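Local coordinates for endoglucanase (Ruminococcus champanellensis, PDB 6WQV), which hydrolyses cellulose as a broad-specificity family 5 endoglucanase and probably also cleaves xylan, at residues F225-D230 against L236-H241; L14-L19 against G281-I286; A215-T220 against N275-K280. All coordinates share one frame; numbering follows the deposited sequence.

Contact 1 (F225-D230 against L236-H241). With GLC (alpha-D-glucopyranose), chain E.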
loop_
_atom_site.group_PDB
_atom_site.type_symbol
_atom_site.label_atom_id
_atom_site.label_comp_id
_atom_site.label_asym_id
_atom_site.label_seq_id
_atom_site.Cartn_x
_atom_site.Cartn_y
_atom_site.Cartn_z
ATOM N N PHE A 225 18.002 3.558 -5.024
ATOM C CA PHE A 225 16.956 4.348 -4.397
ATOM C C PHE A 225 17.543 5.552 -3.664
ATOM O O PHE A 225 18.549 5.443 -2.966
ATOM C CB PHE A 225 16.186 3.468 -3.400
ATOM C CG PHE A 225 15.094 4.192 -2.650
ATOM C CD1 PHE A 225 13.843 4.361 -3.211
ATOM C CD2 PHE A 225 15.321 4.684 -1.372
ATOM C CE1 PHE A 225 12.844 5.026 -2.526
ATOM C CE2 PHE A 225 14.324 5.348 -0.687
ATOM C CZ PHE A 225 13.090 5.524 -1.267
ATOM N N VAL A 226 16.886 6.702 -3.822
ATOM C CA VAL A 226 17.228 7.932 -3.111
ATOM C C VAL A 226 15.980 8.394 -2.362
ATOM O O VAL A 226 14.941 8.648 -2.979
ATOM C CB VAL A 226 17.703 9.025 -4.084
ATOM C CG1 VAL A 226 17.919 10.350 -3.356
ATOM C CG2 VAL A 226 18.982 8.612 -4.803
ATOM N N LEU A 227 16.077 8.508 -1.043
ATOM C CA LEU A 227 14.950 9.051 -0.287
ATOM C C LEU A 227 14.785 10.524 -0.646
ATOM O O LEU A 227 15.780 11.263 -0.663
ATOM C CB LEU A 227 15.200 8.906 1.210
ATOM C CG LEU A 227 13.991 9.062 2.135
ATOM C CD1 LEU A 227 13.017 7.914 1.989
ATOM C CD2 LEU A 227 14.486 9.212 3.577
ATOM N N PRO A 228 13.567 10.988 -0.941
ATOM C CA PRO A 228 13.387 12.405 -1.290
ATOM C C PRO A 228 13.926 13.339 -0.217
ATOM O O PRO A 228 13.910 13.026 0.977
ATOM C CB PRO A 228 11.865 12.553 -1.417
ATOM C CG PRO A 228 11.377 11.218 -1.729
ATOM C CD PRO A 228 12.313 10.229 -1.076
ATOM N N THR A 229 14.417 14.494 -0.660
ATOM C CA THR A 229 14.705 15.594 0.248
ATOM C C THR A 229 13.389 16.199 0.716
ATOM O O THR A 229 12.468 16.408 -0.076
ATOM C CB THR A 229 15.532 16.648 -0.487
ATOM O OG1 THR A 229 16.779 16.074 -0.898
ATOM C CG2 THR A 229 15.822 17.867 0.393
ATOM N N ASP A 230 13.288 16.452 2.018
ATOM C CA ASP A 230 12.057 16.922 2.634
ATOM C C ASP A 230 12.287 18.291 3.257
ATOM O O ASP A 230 13.422 18.724 3.475
ATOM C CB ASP A 230 11.551 15.908 3.687
ATOM C CG ASP A 230 10.030 15.937 3.885
ATOM O OD1 ASP A 230 9.343 16.870 3.408
ATOM O OD2 ASP A 230 9.512 15.000 4.532
ATOM N N LEU A 236 9.423 10.611 6.493
ATOM C CA LEU A 236 9.282 9.749 5.329
ATOM C C LEU A 236 9.494 8.284 5.692
ATOM O O LEU A 236 10.379 7.944 6.485
ATOM C CB LEU A 236 10.265 10.143 4.223
ATOM C CG LEU A 236 10.132 11.579 3.719
ATOM C CD1 LEU A 236 11.136 11.842 2.588
ATOM C CD2 LEU A 236 8.729 11.900 3.253
ATOM N N ILE A 237 8.683 7.428 5.069
ATOM C CA ILE A 237 8.690 5.987 5.281
ATOM C C ILE A 237 8.759 5.296 3.925
ATOM O O ILE A 237 8.032 5.664 2.998
ATOM C CB ILE A 237 7.400 5.553 6.001
ATOM C CG1 ILE A 237 7.226 6.297 7.323
ATOM C CG2 ILE A 237 7.372 4.041 6.215
ATOM C CD1 ILE A 237 5.783 6.290 7.826
ATOM N N VAL A 238 9.587 4.269 3.824
ATOM C CA VAL A 238 9.640 3.451 2.615
ATOM C C VAL A 238 8.639 2.309 2.732
ATOM O O VAL A 238 8.526 1.666 3.788
ATOM C CB VAL A 238 11.063 2.920 2.371
ATOM C CG1 VAL A 238 11.069 1.927 1.210
ATOM C CG2 VAL A 238 12.021 4.082 2.100
ATOM N N ASP A 239 7.921 2.042 1.644
ATOM C CA ASP A 239 6.990 0.920 1.571
ATOM C C ASP A 239 7.603 -0.192 0.728
ATOM O O ASP A 239 7.918 0.010 -0.452
ATOM C CB ASP A 239 5.636 1.322 0.981
ATOM C CG ASP A 239 4.599 0.188 1.040
ATOM O OD1 ASP A 239 4.957 -0.955 1.398
ATOM O OD2 ASP A 239 3.419 0.443 0.722
ATOM N N ILE A 240 7.766 -1.361 1.337
ATOM C CA ILE A 240 8.177 -2.576 0.658
ATOM C C ILE A 240 7.007 -3.553 0.718
ATOM O O ILE A 240 6.449 -3.787 1.797
ATOM C CB ILE A 240 9.414 -3.190 1.332
ATOM C CG1 ILE A 240 10.628 -2.250 1.243
ATOM C CG2 ILE A 240 9.703 -4.560 0.738
ATOM C CD1 ILE A 240 11.053 -1.855 -0.165
ATOM N N HIS A 241 6.631 -4.120 -0.425
ATOM C CA HIS A 241 5.718 -5.261 -0.440
ATOM C C HIS A 241 6.570 -6.527 -0.429
ATOM O O HIS A 241 7.567 -6.628 -1.156
ATOM C CB HIS A 241 4.822 -5.252 -1.680
ATOM C CG HIS A 241 4.042 -3.983 -1.866
ATOM N ND1 HIS A 241 3.151 -3.811 -2.905
ATOM C CD2 HIS A 241 4.039 -2.823 -1.174
ATOM C CE1 HIS A 241 2.636 -2.596 -2.843
ATOM N NE2 HIS A 241 3.155 -1.976 -1.800
HETATM C C1 GLC E . 0.905 -5.878 -5.444
HETATM C C2 GLC E . -0.302 -5.003 -5.726
HETATM C C3 GLC E . -1.651 -5.516 -5.457
HETATM C C4 GLC E . -1.787 -6.940 -5.942
HETATM C C5 GLC E . -0.778 -7.758 -5.170
HETATM C C6 GLC E . -0.905 -9.261 -5.354
HETATM O O1 GLC E . 1.482 -5.761 -4.210
HETATM O O2 GLC E . -0.057 -3.721 -5.071
HETATM O O3 GLC E . -2.596 -4.644 -6.182
HETATM O O4 GLC E . -3.130 -7.383 -5.725
HETATM O O5 GLC E . 0.584 -7.363 -5.604
HETATM O O6 GLC E . -0.670 -9.628 -6.643
#

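Contact 2 (L14-L19 against G281-I286)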
loop_
_atom_site.group_PDB
_atom_site.type_symbol
_atom_site.label_atom_id
_atom_site.label_comp_id
_atom_site.label_asym_id
_atom_site.label_seq_id
_atom_site.Cartn_x
_atom_site.Cartn_y
_atom_site.Cartn_z
ATOM N N LEU A 14 4.729 14.133 15.233
ATOM C CA LEU A 14 5.500 12.952 15.575
ATOM C C LEU A 14 6.401 12.560 14.418
ATOM O O LEU A 14 6.066 12.770 13.247
ATOM C CB LEU A 14 4.581 11.769 15.843
ATOM C CG LEU A 14 3.572 11.931 16.973
ATOM C CD1 LEU A 14 2.705 10.687 17.009
ATOM C CD2 LEU A 14 4.273 12.157 18.285
ATOM N N THR A 15 7.532 11.948 14.746
ATOM C CA THR A 15 8.380 11.436 13.682
ATOM C C THR A 15 7.779 10.166 13.080
ATOM O O THR A 15 6.888 9.521 13.649
ATOM C CB THR A 15 9.767 11.083 14.209
ATOM O OG1 THR A 15 9.662 9.945 15.074
ATOM C CG2 THR A 15 10.377 12.234 14.957
ATOM N N ALA A 16 8.307 9.783 11.917
ATOM C CA ALA A 16 7.837 8.559 11.275
ATOM C C ALA A 16 8.048 7.352 12.180
ATOM O O ALA A 16 7.178 6.481 12.272
ATOM C CB ALA A 16 8.565 8.359 9.947
ATOM N N SER A 17 9.198 7.277 12.845
ATOM C CA SER A 17 9.436 6.161 13.752
ATOM C C SER A 17 8.403 6.139 14.870
ATOM O O SER A 17 7.897 5.071 15.238
ATOM C CB SER A 17 10.841 6.247 14.342
ATOM O OG SER A 17 11.821 6.025 13.344
ATOM N N GLN A 18 8.094 7.308 15.441
ATOM C CA GLN A 18 7.105 7.367 16.513
ATOM C C GLN A 18 5.729 6.932 16.029
ATOM O O GLN A 18 5.013 6.216 16.739
ATOM C CB GLN A 18 7.047 8.780 17.095
ATOM C CG GLN A 18 8.243 9.133 17.968
ATOM C CD GLN A 18 8.327 10.614 18.320
ATOM O OE1 GLN A 18 7.858 11.475 17.577
ATOM N NE2 GLN A 18 8.935 10.908 19.462
ATOM N N LEU A 19 5.335 7.354 14.824
ATOM C CA LEU A 19 4.045 6.952 14.288
ATOM C C LEU A 19 4.010 5.450 14.049
ATOM O O LEU A 19 3.035 4.778 14.413
ATOM C CB LEU A 19 3.771 7.728 13.000
ATOM C CG LEU A 19 2.407 7.570 12.347
ATOM C CD1 LEU A 19 2.180 8.624 11.274
ATOM C CD2 LEU A 19 2.273 6.190 11.730
ATOM N N GLY A 281 18.543 4.016 9.587
ATOM C CA GLY A 281 17.770 5.184 9.946
ATOM C C GLY A 281 16.787 5.635 8.893
ATOM O O GLY A 281 16.406 6.808 8.878
ATOM N N ILE A 282 16.386 4.749 7.992
ATOM C CA ILE A 282 15.288 5.035 7.075
ATOM C C ILE A 282 14.098 4.195 7.516
ATOM O O ILE A 282 14.125 2.961 7.386
ATOM C CB ILE A 282 15.658 4.736 5.618
ATOM C CG1 ILE A 282 16.852 5.560 5.162
ATOM C CG2 ILE A 282 14.464 5.036 4.714
ATOM C CD1 ILE A 282 17.245 5.280 3.727
ATOM N N PRO A 283 13.030 4.798 8.031
ATOM C CA PRO A 283 11.871 3.999 8.430
ATOM C C PRO A 283 11.301 3.218 7.256
ATOM O O PRO A 283 11.301 3.678 6.111
ATOM C CB PRO A 283 10.873 5.048 8.938
ATOM C CG PRO A 283 11.700 6.218 9.299
ATOM C CD PRO A 283 12.860 6.227 8.344
ATOM N N VAL A 284 10.797 2.023 7.553
ATOM C CA VAL A 284 10.257 1.141 6.527
ATOM C C VAL A 284 9.065 0.376 7.084
ATOM O O VAL A 284 9.024 0.015 8.267
ATOM C CB VAL A 284 11.341 0.183 5.959
ATOM C CG1 VAL A 284 11.913 -0.700 7.071
ATOM C CG2 VAL A 284 10.788 -0.642 4.808
ATOM N N ILE A 285 8.088 0.133 6.218
ATOM C CA ILE A 285 6.883 -0.616 6.545
ATOM C C ILE A 285 6.655 -1.629 5.432
ATOM O O ILE A 285 6.991 -1.379 4.271
ATOM C CB ILE A 285 5.663 0.320 6.703
ATOM C CG1 ILE A 285 4.460 -0.436 7.265
ATOM C CG2 ILE A 285 5.310 0.982 5.360
ATOM C CD1 ILE A 285 3.359 0.472 7.774
ATOM N N ILE A 286 6.116 -2.794 5.791
ATOM C CA ILE A 286 5.676 -3.779 4.798
ATOM C C ILE A 286 4.206 -3.473 4.533
ATOM O O ILE A 286 3.304 -3.907 5.256
ATOM C CB ILE A 286 5.938 -5.219 5.242
ATOM C CG1 ILE A 286 7.448 -5.466 5.290
ATOM C CG2 ILE A 286 5.255 -6.202 4.286
ATOM C CD1 ILE A 286 7.863 -6.709 6.031
#

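Contact 3 (A215-T220 against N275-K280)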
loop_
_atom_site.group_PDB
_atom_site.type_symbol
_atom_site.label_atom_id
_atom_site.label_comp_id
_atom_site.label_asym_id
_atom_site.label_seq_id
_atom_site.Cartn_x
_atom_site.Cartn_y
_atom_site.Cartn_z
ATOM N N ALA A 215 8.059 -1.494 -5.413
ATOM C CA ALA A 215 8.010 -1.710 -3.964
ATOM C C ALA A 215 8.783 -2.963 -3.563
ATOM O O ALA A 215 8.415 -3.676 -2.624
ATOM C CB ALA A 215 6.571 -1.762 -3.445
ATOM N N SER A 216 9.869 -3.233 -4.279
ATOM C CA SER A 216 10.679 -4.416 -4.058
ATOM C C SER A 216 11.941 -4.052 -3.297
ATOM O O SER A 216 12.538 -2.991 -3.518
ATOM C CB SER A 216 11.072 -5.061 -5.388
ATOM O OG SER A 216 12.001 -6.120 -5.201
ATOM N N CYS A 217 12.360 -4.952 -2.415
ATOM C CA CYS A 217 13.634 -4.850 -1.721
ATOM C C CYS A 217 14.567 -5.884 -2.332
ATOM O O CYS A 217 14.375 -7.093 -2.153
ATOM C CB CYS A 217 13.462 -5.099 -0.225
ATOM S SG CYS A 217 15.003 -4.908 0.691
ATOM N N SER A 218 15.554 -5.399 -3.075
ATOM C CA SER A 218 16.656 -6.194 -3.585
ATOM C C SER A 218 17.855 -5.257 -3.640
ATOM O O SER A 218 17.705 -4.034 -3.551
ATOM C CB SER A 218 16.365 -6.732 -4.984
ATOM O OG SER A 218 16.344 -5.671 -5.922
ATOM N N SER A 219 19.049 -5.831 -3.806
ATOM C CA SER A 219 20.247 -5.007 -3.926
ATOM C C SER A 219 20.090 -3.985 -5.044
ATOM O O SER A 219 20.457 -2.812 -4.892
ATOM C CB SER A 219 21.455 -5.901 -4.200
ATOM O OG SER A 219 21.615 -6.843 -3.156
ATOM N N THR A 220 19.517 -4.412 -6.168
ATOM C CA THR A 220 19.391 -3.538 -7.325
ATOM C C THR A 220 18.493 -2.342 -7.026
ATOM O O THR A 220 18.844 -1.198 -7.336
ATOM C CB THR A 220 18.847 -4.346 -8.501
ATOM O OG1 THR A 220 19.769 -5.401 -8.817
ATOM C CG2 THR A 220 18.644 -3.459 -9.708
ATOM N N ASN A 275 18.000 -4.365 7.171
ATOM C CA ASN A 275 19.357 -3.900 6.918
ATOM C C ASN A 275 19.388 -2.802 5.864
ATOM O O ASN A 275 20.238 -1.912 5.935
ATOM C CB ASN A 275 20.238 -5.057 6.457
ATOM C CG ASN A 275 20.624 -5.986 7.580
ATOM O OD1 ASN A 275 20.563 -5.623 8.754
ATOM N ND2 ASN A 275 21.042 -7.197 7.225
ATOM N N SER A 276 18.485 -2.860 4.881
ATOM C CA SER A 276 18.484 -1.886 3.791
ATOM C C SER A 276 17.970 -0.524 4.244
ATOM O O SER A 276 18.424 0.507 3.727
ATOM C CB SER A 276 17.617 -2.411 2.642
ATOM O OG SER A 276 18.164 -3.584 2.061
ATOM N N PHE A 277 17.042 -0.498 5.203
ATOM C CA PHE A 277 16.337 0.728 5.572
ATOM C C PHE A 277 16.390 1.008 7.072
ATOM O O PHE A 277 17.092 1.929 7.497
ATOM C CB PHE A 277 14.902 0.664 5.047
ATOM C CG PHE A 277 14.826 0.585 3.546
ATOM C CD1 PHE A 277 15.190 1.668 2.773
ATOM C CD2 PHE A 277 14.434 -0.582 2.914
ATOM C CE1 PHE A 277 15.142 1.603 1.396
ATOM C CE2 PHE A 277 14.382 -0.654 1.535
ATOM C CZ PHE A 277 14.741 0.444 0.772
ATOM N N GLY A 278 15.667 0.231 7.880
ATOM C CA GLY A 278 15.573 0.552 9.299
ATOM C C GLY A 278 16.922 0.669 9.987
ATOM O O GLY A 278 17.132 1.562 10.815
ATOM N N ALA A 279 17.857 -0.227 9.659
ATOM C CA ALA A 279 19.174 -0.180 10.286
ATOM C C ALA A 279 19.962 1.066 9.898
ATOM O O ALA A 279 20.866 1.467 10.640
ATOM C CB ALA A 279 19.985 -1.424 9.915
ATOM N N LYS A 280 19.658 1.666 8.746
ATOM C CA LYS A 280 20.292 2.894 8.287
ATOM C C LYS A 280 19.523 4.143 8.700
ATOM O O LYS A 280 19.792 5.227 8.173
ATOM C CB LYS A 280 20.382 2.907 6.754
ATOM C CG LYS A 280 21.454 2.050 6.117
ATOM C CD LYS A 280 21.616 0.727 6.813
ATOM C CE LYS A 280 22.709 -0.096 6.159
ATOM N NZ LYS A 280 22.709 -1.491 6.674
#

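Contact 1 (F225-D230 against L236-H241)
F225 lays the CE2-CZ end of its ring against V238, with CZ 3.8 Å from V238 CG2. The two side chains run past each other in opposite directions, and the methyl meets the ring obliquely. A flat, wide ring suits this place because it also reaches V210 and F277, bridging strand and helix. L227 CB already points toward the strand, and CG, anti to the nitrogen (chi1 -164°), carries CD1 to 4.0 Å from V238 CG2, while the branch point CG itself lies 4.0 Å from L236 CD1. The loop thus spreads over the outer face of strand 236-241, the sixth strand of the (beta/alpha)8 barrel, where branched aliphatic residues such as L236 and V238 alternate with inward-facing ones. P228 keeps the loop extended and offers CB to L236 CD1 at 4.1 Å, while its carbonyl O approaches the same methyl at 3.4 Å, a van der Waals contact. Its other neighbours, N189, Q190 and V193, belong to helix 179-197. D230 closes the row: OD2 sits 3.4 Å from L236 CD2, and the carboxylate's charge is met by R197 through OD1. At the far end of the strand, H241 turns the edge of its imidazole to the GLC unit of the bound cellotriose, ND1 lying 2.9 Å from GLC O1 in a hydrogen bond bent to 143°. A leucine in its place would probably leave that hydroxyl without its imidazole partner. Q288, E331, N163 and H119 also hydrogen-bond this sugar.

Contact 2 (L14-L19 against G281-I286)
Apolar packing joins the two segments through one ring: A16 CB rests 3.9 Å from P283 CG, with P283 CB only slightly farther at 4.2 Å. A methyl suits this first turn of helix 16-22, being small enough to let the helix come close to the backbone, where the CA atoms of S17 and P283 are 6.2 Å apart. P283 presents a rigid, compact ring without an N-H to satisfy, and CG and CB are the ring atoms that face A16. S17, modelled in two conformers, adds at most a loose and doubtful touch, one of them placing OG 4.1 Å from P283 CG.

Hydrogen bonds, by contrast, stay within the helix start. T15 is the N-cap, and with Q18 it forms a capping box: Q18 N gives to T15 OG1 at 3.1 Å, and T15 N gives to Q18 OE1 at 2.9 Å in a nearly straight bond of 166°. The backbone N-H groups of the first turn, which lack a preceding carbonyl, are thereby partly served. On the other segment, G281 adopts positive phi as the C-prime residue of a Schellman motif ending helix 263-278.

Helix 16-22 packs at the end of the barrel where strands 236-241 and 284-289 begin, with A16 also on I237 of the first strand and L20 of the same helix on P283 and I285.

Contact 3 (A215-T220 against N275-K280)
C217 SG meets S276 at the hydroxymethyl end, 3.7 Å from OG and 4.1 Å from CB, with the C217 CB-SG bond roughly perpendicular to the serine's CB-OG bond. A chi1 of -177° turns SG away from the amide nitrogen of C217 and to the carbonyl side, from where it reaches S276 in van der Waals contact. The hydroxyl itself is engaged by the carbonyl O of E272, one turn back in the same helix, an intrahelical bond that lets a serine sit here without needing a partner across the gap. Toward F277 the sulfur is farther off, 4.4 Å from CE2, and meets the ring obliquely. A cysteine fits this spot because its sulfur is apolar enough for the aromatic neighbour and small enough to sit against both S276 and the F277 ring.

The contact joins the loop after the fifth strand of the (beta/alpha)8 barrel to the helix leading into the seventh, and it lies over the sixth strand, 236-241. The buried ring of F277 packs on V238 and I240 of that strand, while V222 of helix 219-223 touches all three side chains. Farther along, K280 folds its chain back to place NZ 2.6 Å from N275 O, tying the chain after S276 back to that carbonyl.

From the N terminus, the chain enters helix 16-22 and, some 260 residues later, returns to it at the start of strand 284-289: contact 2 closes this long loop, which encloses the other two. Within it, contact 3 ties residues 215-220, after strand 208-211, to the end of helix 263-278. Contact 1 is the innermost and most local, folding 225-230 back on strand 236-241; the three nest without crossing. Backbone pairing links them: V238 bonds with P283 and I285, joining contacts 1 and 2, H241 N with A215 O joins contacts 1 and 3, and I282 N with F277 O joins contacts 2 and 3. They tie helix 16-22, the 215-220 loop and helix 263-278 to strands 236-241 and 284-289.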